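Local structure of hemolysin-related protein (Vibrio cholerae serotype O1, 6MLT) at residues A[102-105]-A[111-114]; A[158-163]-A[587-592]; A[227-232]-A[456-461]. The protein is a secreted, metal-binding protein of the biofilm matrix that probably helps biofilms adhere to surfaces and probably binds carbohydrate through its beta-prism lectin domain. All blocks are in the same frame, centred on the assembly; numbering follows the deposited sequence.

Contact 1 of 3, residues A[102-105]-A[111-114]; sequences AADL and IEIV. With NA (sodium ion), chain D.
Ala103 and Glu112 form the hydrogen-bonded pair of an antiparallel beta hairpin, strands 101-103 and 112-115, whose connecting loop wraps a sodium ion. The arrangement is consistent with the cation-binding hairpin of an FG-GAP-like beta-propeller repeat. Two backbone bonds hold the pair. Ala103 N reaches Glu112 O at 3.0 Å, and Glu112 N returns a bond to Ala103 O at 2.8 Å.

The polar side chains meet at the metal. Glu112 folds back over the hairpin because its chain bends at chi2 (82°), and its carboxylate chelates the sodium ion through both oxygens, OE1 at 2.5 Å and OE2 at 2.3 Å. OE1 also accepts the backbone N of Leu105 at 2.7 Å, nearly in line with its own C-O bond. Asp104 holds CG anti to the backbone N (chi1 -178°), which carries OD1 to 2.4 Å from the sodium ion, its carboxylate turned 59° from that of Glu112; its OD2 takes the backbone N of Gly109. Asp106, Asp108 and Leu110 complete the site, and Lys133 bonds Glu112 OE2.

Apolar contacts flank this centre. Ala102 is the non-hydrogen-bonded partner of Ile113, and its small methyl suits that close pairing while CB also touches Ile111 CG2 at 3.8 Å; both lie against Val38. On the face of Glu112, Leu105 CD1 meets Val114 CG2 at 3.7 Å.

The carboxylates of Asp104 and Glu112, with those of Asp106 and Asp108, thus converge on one cation, which, with Lys133, probably offsets much of their charge, and Glu112 OE1 ties the loop's metal to its backbone.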
loop_
_atom_site.group_PDB
_atom_site.type_symbol
_atom_site.label_atom_id
_atom_site.label_comp_id
_atom_site.label_asym_id
_atom_site.label_seq_id
_atom_site.Cartn_x
_atom_site.Cartn_y
_atom_site.Cartn_z
ATOM N N ALA A 102 -12.359 -8.752 9.143
ATOM C CA ALA A 102 -13.355 -8.036 9.921
ATOM C C ALA A 102 -13.547 -6.628 9.386
ATOM O O ALA A 102 -12.613 -5.996 8.889
ATOM C CB ALA A 102 -12.965 -7.975 11.404
ATOM N N ALA A 103 -14.774 -6.138 9.516
ATOM C CA ALA A 103 -15.125 -4.779 9.134
ATOM C C ALA A 103 -16.573 -4.549 9.525
ATOM O O ALA A 103 -17.319 -5.498 9.780
ATOM C CB ALA A 103 -14.943 -4.534 7.630
ATOM N N ASP A 104 -16.960 -3.275 9.569
ATOM C CA ASP A 104 -18.363 -2.904 9.737
ATOM C C ASP A 104 -19.022 -3.023 8.369
ATOM O O ASP A 104 -18.942 -2.111 7.545
ATOM C CB ASP A 104 -18.489 -1.497 10.308
ATOM C CG ASP A 104 -19.937 -1.078 10.546
ATOM O OD1 ASP A 104 -20.868 -1.860 10.238
ATOM O OD2 ASP A 104 -20.138 0.044 11.052
ATOM N N LEU A 105 -19.663 -4.163 8.124
ATOM C CA LEU A 105 -20.134 -4.486 6.784
ATOM C C LEU A 105 -21.491 -3.865 6.476
ATOM O O LEU A 105 -21.775 -3.568 5.310
ATOM C CB LEU A 105 -20.207 -6.004 6.618
ATOM C CG LEU A 105 -18.871 -6.749 6.715
ATOM C CD1 LEU A 105 -19.095 -8.256 6.695
ATOM C CD2 LEU A 105 -17.951 -6.336 5.595
ATOM N N ILE A 111 -18.436 -3.936 14.455
ATOM C CA ILE A 111 -17.589 -4.788 13.628
ATOM C C ILE A 111 -18.249 -6.146 13.440
ATOM O O ILE A 111 -18.743 -6.748 14.402
ATOM C CB ILE A 111 -16.202 -4.947 14.281
ATOM C CG1 ILE A 111 -15.433 -3.621 14.270
ATOM C CG2 ILE A 111 -15.394 -6.068 13.598
ATOM C CD1 ILE A 111 -14.989 -3.175 12.905
ATOM N N GLU A 112 -18.224 -6.647 12.203
ATOM C CA GLU A 112 -18.548 -8.031 11.878
ATOM C C GLU A 112 -17.269 -8.799 11.559
ATOM O O GLU A 112 -16.294 -8.230 11.065
ATOM C CB GLU A 112 -19.497 -8.123 10.675
ATOM C CG GLU A 112 -20.961 -7.839 10.994
ATOM C CD GLU A 112 -21.289 -6.360 11.037
ATOM O OE1 GLU A 112 -20.773 -5.609 10.179
ATOM O OE2 GLU A 112 -22.066 -5.945 11.930
ATOM N N ILE A 113 -17.289 -10.107 11.815
ATOM C CA ILE A 113 -16.115 -10.965 11.671
ATOM C C ILE A 113 -16.452 -12.075 10.686
ATOM O O ILE A 113 -17.370 -12.863 10.933
ATOM C CB ILE A 113 -15.681 -11.550 13.023
ATOM C CG1 ILE A 113 -15.401 -10.414 14.009
ATOM C CG2 ILE A 113 -14.460 -12.448 12.854
ATOM C CD1 ILE A 113 -15.293 -10.869 15.438
ATOM N N VAL A 114 -15.694 -12.157 9.591
ATOM C CA VAL A 114 -15.981 -13.074 8.490
ATOM C C VAL A 114 -14.983 -14.221 8.533
ATOM O O VAL A 114 -13.769 -13.996 8.622
ATOM C CB VAL A 114 -15.918 -12.361 7.127
ATOM C CG1 VAL A 114 -16.452 -13.270 6.023
ATOM C CG2 VAL A 114 -16.685 -11.056 7.163
HETATM NA NA NA D . -21.765 -3.701 11.472
#

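Contact 2 of 3, residues A[158-163]-A[587-592]; sequences GNIEIL and GTIPTN. With NA (sodium ion), chain E.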
loop_
_atom_site.group_PDB
_atom_site.type_symbol
_atom_site.label_atom_id
_atom_site.label_comp_id
_atom_site.label_asym_id
_atom_site.label_seq_id
_atom_site.Cartn_x
_atom_site.Cartn_y
_atom_site.Cartn_z
ATOM N N GLY A 158 -21.667 0.699 -2.963
ATOM C CA GLY A 158 -21.944 0.909 -1.560
ATOM C C GLY A 158 -22.041 -0.353 -0.724
ATOM O O GLY A 158 -21.980 -0.265 0.508
ATOM N N ASN A 159 -22.196 -1.517 -1.350
ATOM C CA ASN A 159 -22.211 -2.798 -0.656
ATOM C C ASN A 159 -20.823 -3.431 -0.688
ATOM O O ASN A 159 -20.041 -3.207 -1.617
ATOM C CB ASN A 159 -23.226 -3.741 -1.292
ATOM C CG ASN A 159 -24.612 -3.136 -1.354
ATOM O OD1 ASN A 159 -25.139 -2.670 -0.345
ATOM N ND2 ASN A 159 -25.199 -3.118 -2.544
ATOM N N ILE A 160 -20.521 -4.231 0.336
ATOM C CA ILE A 160 -19.184 -4.789 0.526
ATOM C C ILE A 160 -19.149 -6.202 -0.032
ATOM O O ILE A 160 -20.031 -7.022 0.262
ATOM C CB ILE A 160 -18.771 -4.784 2.007
ATOM C CG1 ILE A 160 -18.936 -3.388 2.611
ATOM C CG2 ILE A 160 -17.327 -5.266 2.154
ATOM C CD1 ILE A 160 -18.248 -2.279 1.834
ATOM N N GLU A 161 -18.120 -6.493 -0.819
ATOM C CA GLU A 161 -17.892 -7.821 -1.360
ATOM C C GLU A 161 -16.855 -8.568 -0.529
ATOM O O GLU A 161 -15.982 -7.970 0.111
ATOM C CB GLU A 161 -17.445 -7.742 -2.821
ATOM C CG GLU A 161 -18.587 -7.421 -3.790
ATOM C CD GLU A 161 -19.072 -5.975 -3.689
ATOM O OE1 GLU A 161 -18.227 -5.054 -3.751
ATOM O OE2 GLU A 161 -20.300 -5.760 -3.546
ATOM N N ILE A 162 -16.966 -9.890 -0.552
ATOM C CA ILE A 162 -16.132 -10.795 0.226
ATOM C C ILE A 162 -15.374 -11.667 -0.768
ATOM O O ILE A 162 -15.990 -12.418 -1.536
ATOM C CB ILE A 162 -16.988 -11.643 1.185
ATOM C CG1 ILE A 162 -17.703 -10.735 2.188
ATOM C CG2 ILE A 162 -16.152 -12.675 1.913
ATOM C CD1 ILE A 162 -18.842 -11.419 2.938
ATOM N N LEU A 163 -14.049 -11.548 -0.777
ATOM C CA LEU A 163 -13.194 -12.305 -1.686
ATOM C C LEU A 163 -12.653 -13.510 -0.925
ATOM O O LEU A 163 -11.766 -13.368 -0.078
ATOM C CB LEU A 163 -12.055 -11.434 -2.217
ATOM C CG LEU A 163 -12.353 -9.973 -2.547
ATOM C CD1 LEU A 163 -11.079 -9.287 -3.044
ATOM C CD2 LEU A 163 -13.446 -9.849 -3.565
ATOM N N GLY A 587 -13.579 1.118 11.192
ATOM C CA GLY A 587 -13.963 -0.182 10.694
ATOM C C GLY A 587 -14.851 -0.170 9.469
ATOM O O GLY A 587 -15.121 -1.242 8.914
ATOM N N THR A 588 -15.316 0.996 9.024
ATOM C CA THR A 588 -16.084 1.054 7.794
ATOM C C THR A 588 -15.151 0.914 6.594
ATOM O O THR A 588 -13.946 1.166 6.675
ATOM C CB THR A 588 -16.889 2.355 7.705
ATOM O OG1 THR A 588 -16.009 3.482 7.764
ATOM C CG2 THR A 588 -17.898 2.441 8.846
ATOM N N ILE A 589 -15.716 0.482 5.480
ATOM C CA ILE A 589 -14.961 0.221 4.256
ATOM C C ILE A 589 -15.317 1.302 3.241
ATOM O O ILE A 589 -16.505 1.525 2.986
ATOM C CB ILE A 589 -15.254 -1.183 3.695
ATOM C CG1 ILE A 589 -14.628 -2.227 4.640
ATOM C CG2 ILE A 589 -14.729 -1.317 2.252
ATOM C CD1 ILE A 589 -14.550 -3.625 4.092
ATOM N N PRO A 590 -14.341 1.987 2.642
ATOM C CA PRO A 590 -14.679 3.050 1.687
ATOM C C PRO A 590 -15.313 2.496 0.419
ATOM O O PRO A 590 -15.010 1.387 -0.026
ATOM C CB PRO A 590 -13.328 3.709 1.383
ATOM C CG PRO A 590 -12.372 3.182 2.396
ATOM C CD PRO A 590 -12.883 1.844 2.802
ATOM N N THR A 591 -16.194 3.303 -0.174
ATOM C CA THR A 591 -16.865 2.905 -1.409
ATOM C C THR A 591 -15.944 3.039 -2.616
ATOM O O THR A 591 -15.939 2.166 -3.492
ATOM C CB THR A 591 -18.130 3.743 -1.613
ATOM O OG1 THR A 591 -19.029 3.529 -0.517
ATOM C CG2 THR A 591 -18.833 3.371 -2.916
ATOM N N ASN A 592 -15.171 4.138 -2.692
ATOM C CA ASN A 592 -14.210 4.367 -3.781
ATOM C C ASN A 592 -12.925 4.918 -3.155
ATOM O O ASN A 592 -12.657 6.121 -3.173
ATOM C CB ASN A 592 -14.768 5.319 -4.841
ATOM C CG ASN A 592 -15.974 4.753 -5.562
ATOM O OD1 ASN A 592 -15.848 3.882 -6.425
ATOM N ND2 ASN A 592 -17.152 5.255 -5.222
HETATM NA NA NA E . -19.928 -3.389 -3.877
#
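Ile160 and Ile589 meet through their branched ends where the metal-binding loop before strand 161-164 faces an extended segment near the C-terminus. From CB, which is directed at the other segment, Ile160 divides in two. CG2, anti to the backbone N, touches Ile589 CD1 at 3.8 Å. The other arm runs through CG1, and a turn at chi2 (-53°) brings its tip, CD1, to 3.7 Å from both CB and CG2 of Ile589. Each isoleucine therefore offers two branches to its neighbour, beta-branching bringing methyls on both arms into the contact. Leu105 and Leu151 add to the apolar surroundings.

At the outer end Thr591 lays its methyl CG2 beside Gly158 N, 3.9 Å away, while that N is hydrogen-bonded to the side-chain OD2 of Asp153. Gly158 suits its place because its backbone, at a phi of 89°, would crowd a CB against the preceding carbonyl.

Next to Ile160 on either side, Asn159 O and the two carboxylate oxygens of Glu161 bind a sodium ion, completed by Asp153, Asn155 and Asp157. The chemistry is divided accordingly: oxygen ligands fix the propeller loop around its cation, and the intervening isoleucine presents an apolar side chain against which Ile589 packs.

Contact 3 of 3, residues A[227-232]-A[456-461]; sequences ANLDGD and YDAQGN. With NA (sodium ion), chain G.
The closest CA atoms of 227-232 and 456-461 are those of Leu229 and Ala458, 5.3 Å apart, where a metal-binding loop following strand 224-227 meets a type I beta turn, Asp457 to Gly460. Loop and turn belong to two neighbouring four-stranded antiparallel sheets of the kind that form propeller blades.

Ala458 points its methyl at Leu229: CB lies 3.4 Å from Leu229 O and 4.1 Å from Leu229 CB. A small residue suits so close an approach of two backbones. Leu229 extends its own side chain onto Met443 and Ile445, while Ala458 O accepts from Trp264 and Lys263, which fasten the turn to strand 262-266.

Asn228, Asp230 and Asp232, at every second position, each give OD1 to a sodium ion, with Lys234 and Glu236 completing the site; Asp230 OD1, in an Asx turn, also receives Asp232 N at 3.2 Å, from above the carboxylate plane and almost straight, at an N-H...O angle of 170°. Gly460, the last residue of the turn, has a positive phi (93°), which suits glycine.

Asp457 OD1 accepts Gln459 N, making a second Asx turn, and also Asn461 N, each at 2.9 Å, from opposite faces of the carboxylate plane.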
loop_
_atom_site.group_PDB
_atom_site.type_symbol
_atom_site.label_atom_id
_atom_site.label_comp_id
_atom_site.label_asym_id
_atom_site.label_seq_id
_atom_site.Cartn_x
_atom_site.Cartn_y
_atom_site.Cartn_z
ATOM N N ALA A 227 1.482 -2.392 -5.618
ATOM C CA ALA A 227 2.327 -1.256 -5.288
ATOM C C ALA A 227 2.778 -0.610 -6.587
ATOM O O ALA A 227 2.648 -1.185 -7.670
ATOM C CB ALA A 227 3.538 -1.670 -4.454
ATOM N N ASN A 228 3.322 0.593 -6.461
ATOM C CA ASN A 228 3.942 1.283 -7.580
ATOM C C ASN A 228 5.448 1.078 -7.490
ATOM O O ASN A 228 6.087 1.535 -6.534
ATOM C CB ASN A 228 3.595 2.768 -7.579
ATOM C CG ASN A 228 3.967 3.446 -8.887
ATOM O OD1 ASN A 228 4.319 2.781 -9.864
ATOM N ND2 ASN A 228 3.883 4.771 -8.914
ATOM N N LEU A 229 6.006 0.382 -8.478
ATOM C CA LEU A 229 7.414 0.010 -8.467
ATOM C C LEU A 229 8.164 0.534 -9.687
ATOM O O LEU A 229 9.250 0.038 -9.993
ATOM C CB LEU A 229 7.552 -1.510 -8.373
ATOM C CG LEU A 229 6.960 -2.129 -7.108
ATOM C CD1 LEU A 229 6.884 -3.639 -7.248
ATOM C CD2 LEU A 229 7.781 -1.751 -5.884
ATOM N N ASP A 230 7.619 1.525 -10.385
ATOM C CA ASP A 230 8.301 2.111 -11.538
ATOM C C ASP A 230 7.883 3.577 -11.641
ATOM O O ASP A 230 7.461 4.183 -10.652
ATOM C CB ASP A 230 8.008 1.296 -12.811
ATOM C CG ASP A 230 6.536 1.263 -13.160
ATOM O OD1 ASP A 230 5.773 2.103 -12.640
ATOM O OD2 ASP A 230 6.141 0.384 -13.956
ATOM N N GLY A 231 7.987 4.148 -12.838
ATOM C CA GLY A 231 7.810 5.572 -13.034
ATOM C C GLY A 231 6.461 6.030 -13.547
ATOM O O GLY A 231 6.315 7.218 -13.857
ATOM N N ASP A 232 5.474 5.146 -13.651
ATOM C CA ASP A 232 4.140 5.524 -14.098
ATOM C C ASP A 232 3.147 5.395 -12.951
ATOM O O ASP A 232 3.451 4.851 -11.884
ATOM C CB ASP A 232 3.694 4.669 -15.292
ATOM C CG ASP A 232 3.634 3.182 -14.966
ATOM O OD1 ASP A 232 3.011 2.810 -13.948
ATOM O OD2 ASP A 232 4.198 2.381 -15.740
ATOM N N TYR A 456 14.430 -7.248 -1.926
ATOM C CA TYR A 456 14.672 -6.875 -3.313
ATOM C C TYR A 456 14.304 -5.412 -3.541
ATOM O O TYR A 456 13.365 -4.894 -2.932
ATOM C CB TYR A 456 13.852 -7.760 -4.262
ATOM C CG TYR A 456 14.422 -9.149 -4.412
ATOM C CD1 TYR A 456 14.159 -10.135 -3.472
ATOM C CD2 TYR A 456 15.250 -9.469 -5.478
ATOM C CE1 TYR A 456 14.690 -11.401 -3.602
ATOM C CE2 TYR A 456 15.787 -10.737 -5.614
ATOM C CZ TYR A 456 15.507 -11.693 -4.672
ATOM O OH TYR A 456 16.034 -12.961 -4.791
ATOM N N ASP A 457 15.032 -4.748 -4.442
ATOM C CA ASP A 457 14.618 -3.413 -4.855
ATOM C C ASP A 457 13.573 -3.516 -5.973
ATOM O O ASP A 457 13.197 -4.608 -6.419
ATOM C CB ASP A 457 15.831 -2.562 -5.251
ATOM C CG ASP A 457 16.492 -3.004 -6.548
ATOM O OD1 ASP A 457 15.914 -3.794 -7.322
ATOM O OD2 ASP A 457 17.625 -2.537 -6.789
ATOM N N ALA A 458 13.077 -2.362 -6.423
ATOM C CA ALA A 458 11.980 -2.352 -7.388
ATOM C C ALA A 458 12.359 -2.987 -8.722
ATOM O O ALA A 458 11.467 -3.419 -9.465
ATOM C CB ALA A 458 11.500 -0.918 -7.616
ATOM N N GLN A 459 13.649 -3.062 -9.037
ATOM C CA GLN A 459 14.126 -3.601 -10.304
ATOM C C GLN A 459 14.464 -5.082 -10.233
ATOM O O GLN A 459 14.855 -5.659 -11.250
ATOM C CB GLN A 459 15.366 -2.830 -10.776
ATOM C CG GLN A 459 15.077 -1.432 -11.297
ATOM C CD GLN A 459 14.639 -0.477 -10.207
ATOM O OE1 GLN A 459 15.279 -0.373 -9.158
ATOM N NE2 GLN A 459 13.539 0.226 -10.449
ATOM N N GLY A 460 14.340 -5.708 -9.070
ATOM C CA GLY A 460 14.639 -7.118 -8.947
ATOM C C GLY A 460 16.054 -7.438 -8.524
ATOM O O GLY A 460 16.451 -8.607 -8.594
ATOM N N ASN A 461 16.827 -6.448 -8.098
ATOM C CA ASN A 461 18.142 -6.704 -7.523
ATOM C C ASN A 461 17.982 -7.059 -6.055
ATOM O O ASN A 461 17.290 -6.354 -5.315
ATOM C CB ASN A 461 19.053 -5.485 -7.653
ATOM C CG ASN A 461 19.128 -4.962 -9.058
ATOM O OD1 ASN A 461 18.761 -3.814 -9.327
ATOM N ND2 ASN A 461 19.597 -5.798 -9.970
HETATM NA NA NA G . 3.638 1.831 -11.949
#

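In the fold
Contacts 1 and 2 are neighbours, their centres 10 Å apart, and they touch: Asp104 N lies 2.8 Å from Gly587 O, a probable hydrogen bond, and Leu105 packs on Ile160 while Ala103 packs on Ile589. Contact 3 lies about 33 Å from contact 1 and 29 Å from contact 2, centre to centre. Along the chain contact 1 closes first; contact 2 then joins 158-163 to the distant 587-592, and contact 3 forms within that span. Each includes a sodium-binding loop preceding the second strand of a different four-stranded antiparallel sheet. Each sodium loop lies within one blade; segment 587-592 packs against two of them, and contact 3 brings two successive sheets together.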